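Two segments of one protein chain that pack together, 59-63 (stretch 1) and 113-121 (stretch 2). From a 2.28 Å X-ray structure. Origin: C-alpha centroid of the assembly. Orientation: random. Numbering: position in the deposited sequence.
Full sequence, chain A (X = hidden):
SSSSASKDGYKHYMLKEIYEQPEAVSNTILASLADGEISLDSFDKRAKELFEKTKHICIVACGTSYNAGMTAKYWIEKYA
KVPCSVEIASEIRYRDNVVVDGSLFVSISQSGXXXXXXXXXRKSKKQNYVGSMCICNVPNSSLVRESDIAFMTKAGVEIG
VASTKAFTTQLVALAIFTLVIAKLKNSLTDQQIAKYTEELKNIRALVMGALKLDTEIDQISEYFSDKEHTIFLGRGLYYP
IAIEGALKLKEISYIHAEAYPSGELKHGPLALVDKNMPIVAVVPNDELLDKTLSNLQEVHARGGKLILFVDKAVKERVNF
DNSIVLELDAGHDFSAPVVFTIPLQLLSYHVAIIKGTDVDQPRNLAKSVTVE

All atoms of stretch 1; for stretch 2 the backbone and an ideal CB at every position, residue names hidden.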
# COMPACT_ATOMS: atom_id res chain seq x y z
N ILE A 59 -12.20 -5.93 -4.00
CA ILE A 59 -11.39 -7.15 -3.75
C ILE A 59 -10.86 -7.04 -2.33
O ILE A 59 -10.25 -6.03 -1.97
CB ILE A 59 -10.27 -7.30 -4.72
CG1 ILE A 59 -10.77 -7.45 -6.15
CG2 ILE A 59 -9.44 -8.55 -4.42
CD1 ILE A 59 -9.63 -7.54 -7.20
N VAL A 60 -11.12 -8.07 -1.53
CA VAL A 60 -10.65 -8.18 -0.17
C VAL A 60 -9.82 -9.44 0.02
O VAL A 60 -10.23 -10.53 -0.35
CB VAL A 60 -11.85 -8.23 0.80
CG1 VAL A 60 -11.38 -8.43 2.26
CG2 VAL A 60 -12.66 -6.94 0.65
N ALA A 61 -8.65 -9.30 0.62
CA ALA A 61 -7.76 -10.44 0.81
C ALA A 61 -6.60 -10.11 1.76
O ALA A 61 -6.45 -8.96 2.23
CB ALA A 61 -7.20 -10.90 -0.54
N CYS A 62 -5.78 -11.11 2.07
CA CYS A 62 -4.60 -10.83 2.81
C CYS A 62 -3.36 -11.53 2.24
O CYS A 62 -3.47 -12.50 1.48
CB CYS A 62 -4.84 -11.08 4.29
SG CYS A 62 -4.72 -12.73 4.66
N GLY A 63 -2.19 -10.95 2.50
CA GLY A 63 -0.93 -11.50 2.13
C GLY A 63 -0.78 -11.61 0.64
O GLY A 63 -1.08 -10.72 -0.10
N UNK A 113 -10.49 -20.37 4.37
CA UNK A 113 -10.77 -20.26 5.80
C UNK A 113 -10.11 -19.02 6.47
O UNK A 113 -10.24 -18.82 7.63
CB UNK A 113 -10.29 -21.53 6.50
N UNK A 114 -9.41 -18.20 5.71
CA UNK A 114 -8.63 -17.11 6.23
C UNK A 114 -9.58 -16.21 7.04
O UNK A 114 -10.57 -15.66 6.49
CB UNK A 114 -7.93 -16.34 5.10
N UNK A 115 -9.29 -16.07 8.33
CA UNK A 115 -10.22 -15.45 9.28
C UNK A 115 -10.73 -14.08 8.84
O UNK A 115 -11.93 -13.87 8.66
CB UNK A 115 -9.54 -15.31 10.64
N UNK A 116 -9.83 -13.14 8.65
CA UNK A 116 -10.22 -11.78 8.33
C UNK A 116 -10.98 -11.64 6.99
O UNK A 116 -11.97 -10.91 6.89
CB UNK A 116 -8.97 -10.90 8.30
N UNK A 117 -10.50 -12.32 5.98
CA UNK A 117 -11.22 -12.41 4.73
C UNK A 117 -12.63 -12.99 4.90
O UNK A 117 -13.63 -12.41 4.43
CB UNK A 117 -10.42 -13.26 3.74
N UNK A 118 -12.71 -14.13 5.57
CA UNK A 118 -14.00 -14.75 5.84
C UNK A 118 -14.90 -13.83 6.64
O UNK A 118 -16.08 -13.71 6.34
CB UNK A 118 -13.81 -16.07 6.59
N UNK A 119 -14.37 -13.17 7.66
CA UNK A 119 -15.23 -12.27 8.41
C UNK A 119 -15.60 -10.99 7.63
O UNK A 119 -16.63 -10.40 7.90
CB UNK A 119 -14.54 -11.89 9.72
N UNK A 120 -14.76 -10.55 6.69
CA UNK A 120 -15.15 -9.46 5.78
C UNK A 120 -16.28 -9.92 4.89
O UNK A 120 -17.20 -9.16 4.62
CB UNK A 120 -13.96 -8.99 4.93
N UNK A 121 -16.27 -11.18 4.46
CA UNK A 121 -17.40 -11.61 3.68
C UNK A 121 -18.68 -11.55 4.55
O UNK A 121 -19.71 -11.02 4.13
CB UNK A 121 -17.16 -13.02 3.14

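Stretch 1 is the end of a strand, residues 59-61, running into a loop. Residues 115-121 of stretch 2 form a helix that crosses it at 143°, closer to antiparallel than parallel. The two axes come within 8.0 Å. Stretch 1 offers mainly the Val60 side chain, the Val60 carbonyl, the Ala61 backbone and the Cys62 sulfur.

Position 113 precedes the helix. Its ideal CB has nothing of stretch 1 within 5.5 Å, so the contact sets no limit on the side chain. The residue is Glu113, and its carboxylate is hydrogen-bonded elsewhere in the structure.

Position 114 comes right before the helix, with phi/psi of -57/119. Its CB points toward stretch 1 and lies 4.9 Å from Cys62 SG. The N-cap position favours Ser, Thr, Asp or Asn, and the nearby sulfur would also accept a small apolar group. The residue is Thr114. Its methyl meets the sulfur, with CG2 of Thr114 3.5 Å from SG of Cys62. The side chain makes no capping bond; its hydroxyl is hydrogen-bonded elsewhere in the structure.

Position 115 opens the helix and is out of reach of stretch 1. Many residues would suit it. Ala115 is deposited, and its CB stays well clear of the strand.

Position 116 points its CB toward stretch 1, but nothing lies within 5.5 Å of that atom. There is room for a polar or a medium-sized side chain. The residue is Asp116. Its side chain comes nearest to stretch 1 at 5.8 Å, from CB of Asp116 to CB of Cys62, too far for contact. Its OD1 is hydrogen-bonded elsewhere in the structure.

Position 117 lies where the backbones are nearest, with its CA 5.6 Å from CA of Ala61. The CB points sideways, 4.9 Å from both Ala61 CA and Val60 O. Such close backbones favour a compact side chain: Ala, Ser, Thr, Val or Cys. The residue is Thr117, with chi1 in m. Its CG2 packs 3.9 Å from Val60 O, and its OG1 lies 3.9 Å from Ala61 CA. The same OG1 is 4.1 Å from Cys62 N, too far for a hydrogen bond. This hydroxyl is buried by the contact and has no partner in the model.

Positions 118 and 119 are out of reach, so stretch 1 does not choose between side chains. They hold Leu118 and Glu119.

Position 120 points toward stretch 1, and its ideal CB is only 3.8 Å from Val60 CG1. A small residue, Ala, Ser or Cys, fits easily against the valine. The residue is Ser120. Its CB packs 3.7 Å from CG1 of Val60, while its OG donates a hydrogen bond of 3.0 Å to Asp116 O, one turn back. The hydroxyl is thus satisfied within the helix.

Position 121 points sideways and has no neighbour in stretch 1 within 5.5 Å of its CB. The contact leaves the choice open. Leu121 is deposited; its side chain makes no contact with stretch 1.

Stretch 2 113-121: ETADTLESL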
# COMPACT_ATOMS: atom_id res chain seq x y z
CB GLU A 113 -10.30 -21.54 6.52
CG GLU A 113 -10.93 -22.86 6.04
CD GLU A 113 -12.50 -22.87 6.13
OE1 GLU A 113 -13.07 -22.14 6.97
OE2 GLU A 113 -13.16 -23.62 5.36
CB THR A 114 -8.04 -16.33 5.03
OG1 THR A 114 -7.25 -17.22 4.23
CG2 THR A 114 -7.21 -15.12 5.46
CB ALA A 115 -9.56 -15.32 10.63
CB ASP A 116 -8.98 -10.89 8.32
CG ASP A 116 -8.41 -10.63 9.74
OD1 ASP A 116 -9.19 -10.57 10.73
OD2 ASP A 116 -7.17 -10.46 9.85
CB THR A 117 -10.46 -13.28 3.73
OG1 THR A 117 -9.12 -12.79 3.67
CG2 THR A 117 -11.07 -13.18 2.37
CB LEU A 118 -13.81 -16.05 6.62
CG LEU A 118 -15.06 -16.79 7.00
CD1 LEU A 118 -15.85 -17.20 5.79
CD2 LEU A 118 -14.67 -18.01 7.82
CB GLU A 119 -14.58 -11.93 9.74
CG GLU A 119 -14.42 -13.14 10.66
CD GLU A 119 -15.76 -13.66 11.16
OE1 GLU A 119 -16.76 -12.87 11.14
OE2 GLU A 119 -15.80 -14.86 11.55
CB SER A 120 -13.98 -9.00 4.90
OG SER A 120 -12.99 -8.39 5.70
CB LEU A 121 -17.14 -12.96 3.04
CG LEU A 121 -18.32 -13.65 2.34
CD1 LEU A 121 -18.81 -12.86 1.16
CD2 LEU A 121 -18.00 -15.10 1.91
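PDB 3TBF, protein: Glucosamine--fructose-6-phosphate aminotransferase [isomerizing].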